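Local coordinates for protein Ent-copalyl diphosphate synthase (Streptomyces platensis, PDB 5BP8) that is a largely helical terpene-cyclase-type protein whose C-terminal part is related to that of the squalene-hopene cyclases, at residues A[384-394]-A[406-414]; A[445-454]-A[485-495]. All coordinates share one frame; numbering follows the deposited sequence.

How the interactions relate
Both interactions hold a loop against a helix, but with different chemistry. Interaction 1 is almost wholly buried: the loop after helix 370-386 lays an aromatic ring on helix 402-416, mostly through apolar contacts, with one hydrogen bond at the margin. In interaction 2 the loop leading out of helix 469-484 lies against the first turn of helix 449-461. Its buried centre holds a carboxylate, ordered waters and a leucine, and its outer part, at Q446 and H485, reaches solvent. The contacts meet where A407 of helix 402-416 packs on Y454 of helix 449-461, CB to CB at 3.8 Å.

Interaction 1: residues A[384-394]-A[406-414]; sequences LLDNQLPDGSW and TACCALALA
The indole of W394 lies with one face against C409 on helix 402-416. CB of C409 makes a CH-pi contact, 3.6 Å from the centroid of the six-membered ring of W394 and 17° off the ring normal. With SG of C409 anti to its own carbonyl carbon (chi1 -67°), the sulfur rests over the five-membered ring and also meets L384 CD2 at 3.8 Å. One turn on, L413 wedges CD1 between two partners, 3.7 Å from W394 CZ2 and 3.8 Å from L385 CD2. Over the opposite face of the indole, toward its rim, lies CG of Q388, so the ring is sandwiched between glutamine and cysteine. Its NE1 donates to L384 O at 2.8 Å, a bond lying in the ring plane, which fixes the rotation of the indole. The sequence QLPDGSW and this pairing of glutamine and tryptophan fit the QW motif known from squalene-hopene cyclases. At the polar edge, W394 N points almost straight at T406 OG1 (2.9 Å, 169°), and T406 OG1 is also hydrogen-bonded to P402 O. D391 OD1 closes an Asx turn with S393 N. Q388 NE2 bonds both G392 O and A424 O, tying the loop to helix 422-435, whose W431 packs on D391 and S393. Elsewhere on helix 402-416, A412 meets helix 349-365, while A407 and A410 meet helix 449-461.

Interaction 2: residues A[445-454]-A[485-495]; sequences WQGTTEETAY and HDDPASYPGLW
E450 holds CG anti to its backbone N (chi1 -179°) and runs extended from there, which carries its carboxylate across to the indole of W495. W495 NE1 donates to E450 OE2 at 2.9 Å on the syn side, through a bent bond (132°) with the oxygen tilted 33° out of the ring plane. The anti lone pair of the same oxygen is taken by Y454 OH at 2.6 Å, and H399 NE2 adds a further hydrogen bond, so three groups grip E450 OE2. E450 OE1 turns instead to solvent molecules: one water donates to it and to P492 O, and a second, near the same two oxygens, accepts from L494 N. In this helical fold, whose C-terminal part resembles that of the squalene-hopene cyclases, the loop after helix 469-484 closes over the start of helix 449-461. It then enters a short hairpin, where L494 and W495 form a classic beta bulge facing Y501. L494 spreads its two methyls, CD1 to 3.6 Å from E451 OE1 and CD2 to 3.7 Å from W445 CZ3. E451, which also bonds S401, takes the hydroxyl of T448 on the anti lone pair of OE1, while T448 OG1 accepts from E451 N as the N-cap. The methyl of T448, CG2, touches P492 CG at 3.9 Å. In the next residue, T449 CB lies 3.7 Å from Y491 CE1. The Y491 hydroxyl donates to the syn lone pair of D486 OD1 at 2.6 Å, and a water between T449 OG1 and D487 N links the outer edge of the loop to the helix.

Interaction 1: residues A[384-394]-A[406-414]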
loop_
_atom_site.group_PDB
_atom_site.type_symbol
_atom_site.label_atom_id
_atom_site.label_comp_id
_atom_site.label_asym_id
_atom_site.label_seq_id
_atom_site.Cartn_x
_atom_site.Cartn_y
_atom_site.Cartn_z
ATOM N N LEU A 384 1.359 13.283 18.583
ATOM C CA LEU A 384 2.480 12.987 17.674
ATOM C C LEU A 384 3.803 13.130 18.382
ATOM O O LEU A 384 4.685 12.292 18.263
ATOM C CB LEU A 384 2.471 13.885 16.449
ATOM C CG LEU A 384 1.361 13.610 15.432
ATOM C CD1 LEU A 384 1.351 14.716 14.405
ATOM C CD2 LEU A 384 1.617 12.263 14.775
ATOM N N LEU A 385 3.940 14.211 19.142
ATOM C CA LEU A 385 5.116 14.384 19.975
ATOM C C LEU A 385 5.338 13.247 20.973
ATOM O O LEU A 385 6.463 12.763 21.106
ATOM C CB LEU A 385 5.033 15.741 20.703
ATOM C CG LEU A 385 5.037 16.905 19.708
ATOM C CD1 LEU A 385 4.643 18.258 20.357
ATOM C CD2 LEU A 385 6.407 16.988 19.065
ATOM N N ASP A 386 4.280 12.788 21.627
ATOM C CA ASP A 386 4.401 11.737 22.618
ATOM C C ASP A 386 4.723 10.363 21.985
ATOM O O ASP A 386 5.256 9.488 22.654
ATOM C CB ASP A 386 3.108 11.647 23.434
ATOM C CG ASP A 386 2.775 12.949 24.171
ATOM O OD1 ASP A 386 1.645 13.036 24.695
ATOM O OD2 ASP A 386 3.612 13.886 24.213
ATOM N N ASN A 387 4.377 10.183 20.706
ATOM C CA ASN A 387 4.623 8.918 20.012
ATOM C C ASN A 387 5.905 8.855 19.189
ATOM O O ASN A 387 6.165 7.828 18.544
ATOM C CB ASN A 387 3.405 8.541 19.172
ATOM C CG ASN A 387 2.303 7.966 20.034
ATOM O OD1 ASN A 387 2.266 6.769 20.289
ATOM N ND2 ASN A 387 1.422 8.822 20.525
ATOM N N GLN A 388 6.714 9.922 19.233
ATOM C CA GLN A 388 8.037 9.920 18.626
ATOM C C GLN A 388 8.920 8.930 19.385
ATOM O O GLN A 388 8.924 8.919 20.620
ATOM C CB GLN A 388 8.698 11.304 18.660
ATOM C CG GLN A 388 9.999 11.413 17.860
ATOM C CD GLN A 388 10.546 12.831 17.774
ATOM O OE1 GLN A 388 10.292 13.638 18.653
ATOM N NE2 GLN A 388 11.324 13.134 16.730
ATOM N N LEU A 389 9.689 8.133 18.651
ATOM C CA LEU A 389 10.568 7.142 19.283
ATOM C C LEU A 389 11.818 7.820 19.876
ATOM O O LEU A 389 12.214 8.917 19.462
ATOM C CB LEU A 389 10.943 6.022 18.276
ATOM C CG LEU A 389 9.713 5.326 17.679
ATOM C CD1 LEU A 389 10.071 4.467 16.467
ATOM C CD2 LEU A 389 9.022 4.481 18.737
ATOM N N PRO A 390 12.466 7.149 20.847
ATOM C CA PRO A 390 13.639 7.753 21.458
ATOM C C PRO A 390 14.708 8.180 20.441
ATOM O O PRO A 390 15.365 9.174 20.671
ATOM C CB PRO A 390 14.163 6.670 22.402
ATOM C CG PRO A 390 13.017 5.732 22.622
ATOM C CD PRO A 390 12.061 5.884 21.482
ATOM N N ASP A 391 14.852 7.481 19.311
ATOM C CA ASP A 391 15.870 7.868 18.347
ATOM C C ASP A 391 15.501 9.030 17.422
ATOM O O ASP A 391 16.328 9.450 16.594
ATOM C CB ASP A 391 16.371 6.651 17.529
ATOM C CG ASP A 391 15.340 6.102 16.560
ATOM O OD1 ASP A 391 14.178 6.611 16.459
ATOM O OD2 ASP A 391 15.701 5.132 15.856
ATOM N N GLY A 392 14.286 9.561 17.554
ATOM C CA GLY A 392 13.854 10.685 16.740
ATOM C C GLY A 392 12.944 10.313 15.592
ATOM O O GLY A 392 12.363 11.175 14.923
ATOM N N SER A 393 12.792 9.018 15.366
ATOM C CA SER A 393 11.961 8.545 14.270
ATOM C C SER A 393 10.524 8.332 14.711
ATOM O O SER A 393 10.212 8.390 15.905
ATOM C CB SER A 393 12.549 7.235 13.724
ATOM O OG SER A 393 12.339 6.168 14.624
ATOM N N TRP A 394 9.647 8.063 13.733
ATOM C CA TRP A 394 8.336 7.505 14.012
ATOM C C TRP A 394 8.199 6.229 13.161
ATOM O O TRP A 394 8.971 6.032 12.244
ATOM C CB TRP A 394 7.191 8.450 13.605
ATOM C CG TRP A 394 6.893 9.605 14.553
ATOM C CD1 TRP A 394 5.916 9.656 15.505
ATOM C CD2 TRP A 394 7.527 10.880 14.559
ATOM N NE1 TRP A 394 5.930 10.886 16.136
ATOM C CE2 TRP A 394 6.889 11.663 15.548
ATOM C CE3 TRP A 394 8.582 11.439 13.831
ATOM C CZ2 TRP A 394 7.295 12.986 15.842
ATOM C CZ3 TRP A 394 8.963 12.749 14.094
ATOM C CH2 TRP A 394 8.326 13.508 15.106
ATOM N N THR A 406 8.412 9.030 9.528
ATOM C CA THR A 406 9.161 10.147 10.121
ATOM C C THR A 406 8.985 11.432 9.306
ATOM O O THR A 406 8.817 12.527 9.876
ATOM C CB THR A 406 10.649 9.791 10.275
ATOM O OG1 THR A 406 10.762 8.593 11.058
ATOM C CG2 THR A 406 11.401 10.914 11.019
ATOM N N ALA A 407 9.007 11.317 7.983
ATOM C CA ALA A 407 8.754 12.466 7.137
ATOM C C ALA A 407 7.352 13.007 7.369
ATOM O O ALA A 407 7.196 14.238 7.558
ATOM C CB ALA A 407 8.928 12.143 5.675
ATOM N N CYS A 408 6.346 12.128 7.369
ATOM C CA CYS A 408 4.952 12.581 7.550
ATOM C C CYS A 408 4.813 13.410 8.849
ATOM O O CYS A 408 4.270 14.518 8.833
ATOM C CB CYS A 408 3.975 11.427 7.603
ATOM S SG CYS A 408 3.704 10.642 5.977
ATOM N N CYS A 409 5.279 12.848 9.953
ATOM C CA CYS A 409 5.067 13.424 11.274
ATOM C C CYS A 409 5.884 14.665 11.494
ATOM O O CYS A 409 5.356 15.670 11.998
ATOM C CB CYS A 409 5.364 12.391 12.359
ATOM S SG CYS A 409 4.186 11.039 12.330
ATOM N N ALA A 410 7.158 14.629 11.119
ATOM C CA ALA A 410 8.022 15.817 11.312
ATOM C C ALA A 410 7.582 16.984 10.432
ATOM O O ALA A 410 7.650 18.142 10.865
ATOM C CB ALA A 410 9.471 15.492 11.044
ATOM N N LEU A 411 7.142 16.699 9.208
ATOM C CA LEU A 411 6.745 17.775 8.300
ATOM C C LEU A 411 5.421 18.414 8.698
ATOM O O LEU A 411 5.244 19.617 8.512
ATOM C CB LEU A 411 6.660 17.286 6.849
ATOM C CG LEU A 411 8.046 17.006 6.233
ATOM C CD1 LEU A 411 7.907 16.258 4.911
ATOM C CD2 LEU A 411 8.852 18.297 6.107
ATOM N N ALA A 412 4.504 17.613 9.235
ATOM C CA ALA A 412 3.241 18.119 9.754
ATOM C C ALA A 412 3.523 18.991 10.989
ATOM O O ALA A 412 2.989 20.107 11.107
ATOM C CB ALA A 412 2.328 16.963 10.118
ATOM N N LEU A 413 4.344 18.478 11.892
ATOM C CA LEU A 413 4.710 19.229 13.110
ATOM C C LEU A 413 5.512 20.497 12.826
ATOM O O LEU A 413 5.382 21.492 13.564
ATOM C CB LEU A 413 5.473 18.350 14.079
ATOM C CG LEU A 413 4.648 17.328 14.857
ATOM C CD1 LEU A 413 5.597 16.284 15.433
ATOM C CD2 LEU A 413 3.788 17.938 15.955
ATOM N N ALA A 414 6.356 20.471 11.799
ATOM C CA ALA A 414 7.164 21.634 11.434
ATOM C C ALA A 414 6.278 22.809 10.994
ATOM O O ALA A 414 6.504 23.955 11.379
ATOM C CB ALA A 414 8.154 21.277 10.335
#

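Interaction 2: residues A[445-454]-A[485-495]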
loop_
_atom_site.group_PDB
_atom_site.type_symbol
_atom_site.label_atom_id
_atom_site.label_comp_id
_atom_site.label_asym_id
_atom_site.label_seq_id
_atom_site.Cartn_x
_atom_site.Cartn_y
_atom_site.Cartn_z
ATOM N N TRP A 445 15.714 -1.476 3.607
ATOM C CA TRP A 445 16.410 -2.698 3.166
ATOM C C TRP A 445 17.504 -2.396 2.126
ATOM O O TRP A 445 18.435 -3.179 1.937
ATOM C CB TRP A 445 15.399 -3.671 2.604
ATOM C CG TRP A 445 14.469 -4.226 3.609
ATOM C CD1 TRP A 445 14.807 -4.892 4.746
ATOM C CD2 TRP A 445 13.044 -4.156 3.599
ATOM N NE1 TRP A 445 13.689 -5.262 5.438
ATOM C CE2 TRP A 445 12.586 -4.822 4.761
ATOM C CE3 TRP A 445 12.106 -3.584 2.733
ATOM C CZ2 TRP A 445 11.234 -4.948 5.076
ATOM C CZ3 TRP A 445 10.748 -3.738 3.026
ATOM C CH2 TRP A 445 10.328 -4.414 4.194
ATOM N N GLN A 446 17.403 -1.242 1.479
ATOM C CA GLN A 446 18.391 -0.772 0.525
ATOM C C GLN A 446 18.083 0.711 0.323
ATOM O O GLN A 446 16.996 1.163 0.671
ATOM C CB GLN A 446 18.200 -1.495 -0.827
ATOM C CG GLN A 446 16.863 -1.154 -1.464
ATOM C CD GLN A 446 16.465 -2.078 -2.579
ATOM O OE1 GLN A 446 15.423 -2.737 -2.509
ATOM N NE2 GLN A 446 17.304 -2.156 -3.617
ATOM N N GLY A 447 18.988 1.459 -0.285
ATOM C CA GLY A 447 18.616 2.797 -0.759
ATOM C C GLY A 447 17.524 2.745 -1.805
ATOM O O GLY A 447 17.606 1.973 -2.785
ATOM N N THR A 448 16.472 3.564 -1.626
ATOM C CA THR A 448 15.400 3.626 -2.599
ATOM C C THR A 448 15.121 5.068 -2.975
ATOM O O THR A 448 15.386 5.987 -2.204
ATOM C CB THR A 448 14.083 3.035 -2.065
ATOM O OG1 THR A 448 13.623 3.778 -0.921
ATOM C CG2 THR A 448 14.270 1.554 -1.685
ATOM N N THR A 449 14.587 5.237 -4.155
ATOM C CA THR A 449 14.097 6.557 -4.612
ATOM C C THR A 449 13.070 7.114 -3.612
ATOM O O THR A 449 13.208 8.274 -3.144
ATOM C CB THR A 449 13.465 6.425 -6.009
ATOM O OG1 THR A 449 14.505 6.165 -6.968
ATOM C CG2 THR A 449 12.699 7.702 -6.442
ATOM N N GLU A 450 12.080 6.282 -3.245
ATOM C CA GLU A 450 11.008 6.763 -2.370
ATOM C C GLU A 450 11.555 7.276 -1.037
ATOM O O GLU A 450 11.281 8.401 -0.626
ATOM C CB GLU A 450 9.983 5.659 -2.125
ATOM C CG GLU A 450 8.817 6.086 -1.240
ATOM C CD GLU A 450 7.783 4.994 -1.014
ATOM O OE1 GLU A 450 8.001 3.836 -1.477
ATOM O OE2 GLU A 450 6.761 5.309 -0.376
ATOM N N GLU A 451 12.361 6.449 -0.365
ATOM C CA GLU A 451 12.793 6.783 0.983
ATOM C C GLU A 451 13.817 7.923 0.995
ATOM O O GLU A 451 13.803 8.774 1.899
ATOM C CB GLU A 451 13.302 5.547 1.722
ATOM C CG GLU A 451 12.239 4.446 1.841
ATOM C CD GLU A 451 12.809 3.100 2.234
ATOM O OE1 GLU A 451 13.376 2.414 1.358
ATOM O OE2 GLU A 451 12.665 2.704 3.409
ATOM N N THR A 452 14.676 7.947 -0.012
ATOM C CA THR A 452 15.613 9.033 -0.183
ATOM C C THR A 452 14.839 10.356 -0.375
ATOM O O THR A 452 15.161 11.388 0.272
ATOM C CB THR A 452 16.555 8.777 -1.375
ATOM O OG1 THR A 452 17.283 7.551 -1.168
ATOM C CG2 THR A 452 17.539 9.941 -1.524
ATOM N N ALA A 453 13.838 10.316 -1.247
ATOM C CA ALA A 453 12.996 11.500 -1.515
ATOM C C ALA A 453 12.379 12.045 -0.253
ATOM O O ALA A 453 12.404 13.278 -0.031
ATOM C CB ALA A 453 11.913 11.193 -2.539
ATOM N N TYR A 454 11.855 11.156 0.606
ATOM C CA TYR A 454 11.258 11.609 1.868
ATOM C C TYR A 454 12.257 12.350 2.763
ATOM O O TYR A 454 11.912 13.365 3.375
ATOM C CB TYR A 454 10.608 10.464 2.656
ATOM C CG TYR A 454 9.476 9.758 1.910
ATOM C CD1 TYR A 454 8.691 10.430 0.969
ATOM C CD2 TYR A 454 9.152 8.447 2.214
ATOM C CE1 TYR A 454 7.653 9.790 0.303
ATOM C CE2 TYR A 454 8.116 7.794 1.565
ATOM C CZ TYR A 454 7.367 8.474 0.611
ATOM O OH TYR A 454 6.351 7.864 -0.089
ATOM N N HIS A 485 20.213 7.438 -10.305
ATOM C CA HIS A 485 19.453 6.262 -10.635
ATOM C C HIS A 485 17.978 6.506 -10.368
ATOM O O HIS A 485 17.609 6.924 -9.273
ATOM C CB HIS A 485 19.924 5.073 -9.802
ATOM C CG HIS A 485 19.287 3.786 -10.190
ATOM N ND1 HIS A 485 18.285 3.198 -9.449
ATOM C CD2 HIS A 485 19.463 2.999 -11.271
ATOM C CE1 HIS A 485 17.894 2.088 -10.046
ATOM N NE2 HIS A 485 18.601 1.942 -11.149
ATOM N N ASP A 486 17.165 6.259 -11.387
ATOM C CA ASP A 486 15.724 6.327 -11.262
ATOM C C ASP A 486 15.128 5.318 -12.196
ATOM O O ASP A 486 15.210 5.468 -13.420
ATOM C CB ASP A 486 15.197 7.720 -11.601
ATOM C CG ASP A 486 13.733 7.884 -11.235
ATOM O OD1 ASP A 486 13.338 7.394 -10.160
ATOM O OD2 ASP A 486 12.981 8.470 -12.040
ATOM N N ASP A 487 14.515 4.288 -11.621
ATOM C CA ASP A 487 13.935 3.224 -12.430
ATOM C C ASP A 487 12.554 2.914 -11.883
ATOM O O ASP A 487 12.403 1.989 -11.095
ATOM C CB ASP A 487 14.825 1.969 -12.403
ATOM C CG ASP A 487 14.290 0.855 -13.293
ATOM O OD1 ASP A 487 13.647 1.163 -14.294
ATOM O OD2 ASP A 487 14.511 -0.327 -12.998
ATOM N N PRO A 488 11.536 3.696 -12.298
ATOM C CA PRO A 488 10.179 3.520 -11.747
ATOM C C PRO A 488 9.630 2.115 -11.903
ATOM O O PRO A 488 8.842 1.681 -11.073
ATOM C CB PRO A 488 9.335 4.494 -12.564
ATOM C CG PRO A 488 10.292 5.584 -12.927
ATOM C CD PRO A 488 11.641 4.933 -13.098
ATOM N N ALA A 489 10.070 1.417 -12.948
ATOM C CA ALA A 489 9.655 0.037 -13.199
ATOM C C ALA A 489 10.094 -0.925 -12.108
ATOM O O ALA A 489 9.535 -2.015 -12.017
ATOM C CB ALA A 489 10.173 -0.448 -14.563
ATOM N N SER A 490 11.087 -0.551 -11.300
ATOM C CA SER A 490 11.572 -1.412 -10.230
ATOM C C SER A 490 11.475 -0.778 -8.840
ATOM O O SER A 490 12.059 -1.265 -7.899
ATOM C CB SER A 490 13.019 -1.826 -10.529
ATOM O OG SER A 490 13.056 -2.538 -11.756
ATOM N N TYR A 491 10.722 0.310 -8.698
ATOM C CA TYR A 491 10.540 0.883 -7.359
ATOM C C TYR A 491 10.008 -0.216 -6.436
ATOM O O TYR A 491 9.010 -0.854 -6.768
ATOM C CB TYR A 491 9.505 2.004 -7.382
ATOM C CG TYR A 491 9.899 3.317 -8.013
ATOM C CD1 TYR A 491 11.223 3.675 -8.243
ATOM C CD2 TYR A 491 8.909 4.247 -8.323
ATOM C CE1 TYR A 491 11.546 4.916 -8.787
ATOM C CE2 TYR A 491 9.220 5.477 -8.867
ATOM C CZ TYR A 491 10.530 5.816 -9.080
ATOM O OH TYR A 491 10.793 7.035 -9.597
ATOM N N PRO A 492 10.672 -0.488 -5.317
ATOM C CA PRO A 492 10.164 -1.563 -4.433
ATOM C C PRO A 492 8.850 -1.199 -3.757
ATOM O O PRO A 492 8.636 -0.032 -3.433
ATOM C CB PRO A 492 11.248 -1.688 -3.376
ATOM C CG PRO A 492 12.450 -1.054 -3.963
ATOM C CD PRO A 492 11.957 0.033 -4.843
ATOM N N GLY A 493 7.984 -2.180 -3.549
ATOM C CA GLY A 493 6.765 -1.980 -2.795
ATOM C C GLY A 493 7.053 -1.886 -1.305
ATOM O O GLY A 493 7.709 -2.753 -0.738
ATOM N N LEU A 494 6.579 -0.811 -0.680
ATOM C CA LEU A 494 6.769 -0.584 0.745
ATOM C C LEU A 494 5.459 -0.275 1.494
ATOM O O LEU A 494 5.444 -0.236 2.719
ATOM C CB LEU A 494 7.754 0.561 0.949
ATOM C CG LEU A 494 9.168 0.397 0.370
ATOM C CD1 LEU A 494 9.953 1.660 0.614
ATOM C CD2 LEU A 494 9.860 -0.772 1.035
ATOM N N TRP A 495 4.389 -0.018 0.763
ATOM C CA TRP A 495 3.097 0.280 1.369
ATOM C C TRP A 495 2.368 -0.976 1.750
ATOM O O TRP A 495 2.262 -1.901 0.932
ATOM C CB TRP A 495 2.242 1.109 0.419
ATOM C CG TRP A 495 2.823 2.452 0.132
ATOM C CD1 TRP A 495 3.930 2.727 -0.593
ATOM C CD2 TRP A 495 2.302 3.714 0.565
ATOM N NE1 TRP A 495 4.147 4.066 -0.633
ATOM C CE2 TRP A 495 3.156 4.704 0.061
ATOM C CE3 TRP A 495 1.199 4.091 1.332
ATOM C CZ2 TRP A 495 2.967 6.071 0.323
ATOM C CZ3 TRP A 495 1.005 5.465 1.600
ATOM C CH2 TRP A 495 1.882 6.425 1.079
HETATM O O HOH W 1 14.948 4.017 -8.710
HETATM O O HOH W 2 15.527 8.378 -8.319
HETATM O O HOH W 3 6.580 1.645 -2.316
HETATM O O HOH W 4 9.998 2.360 -3.008
#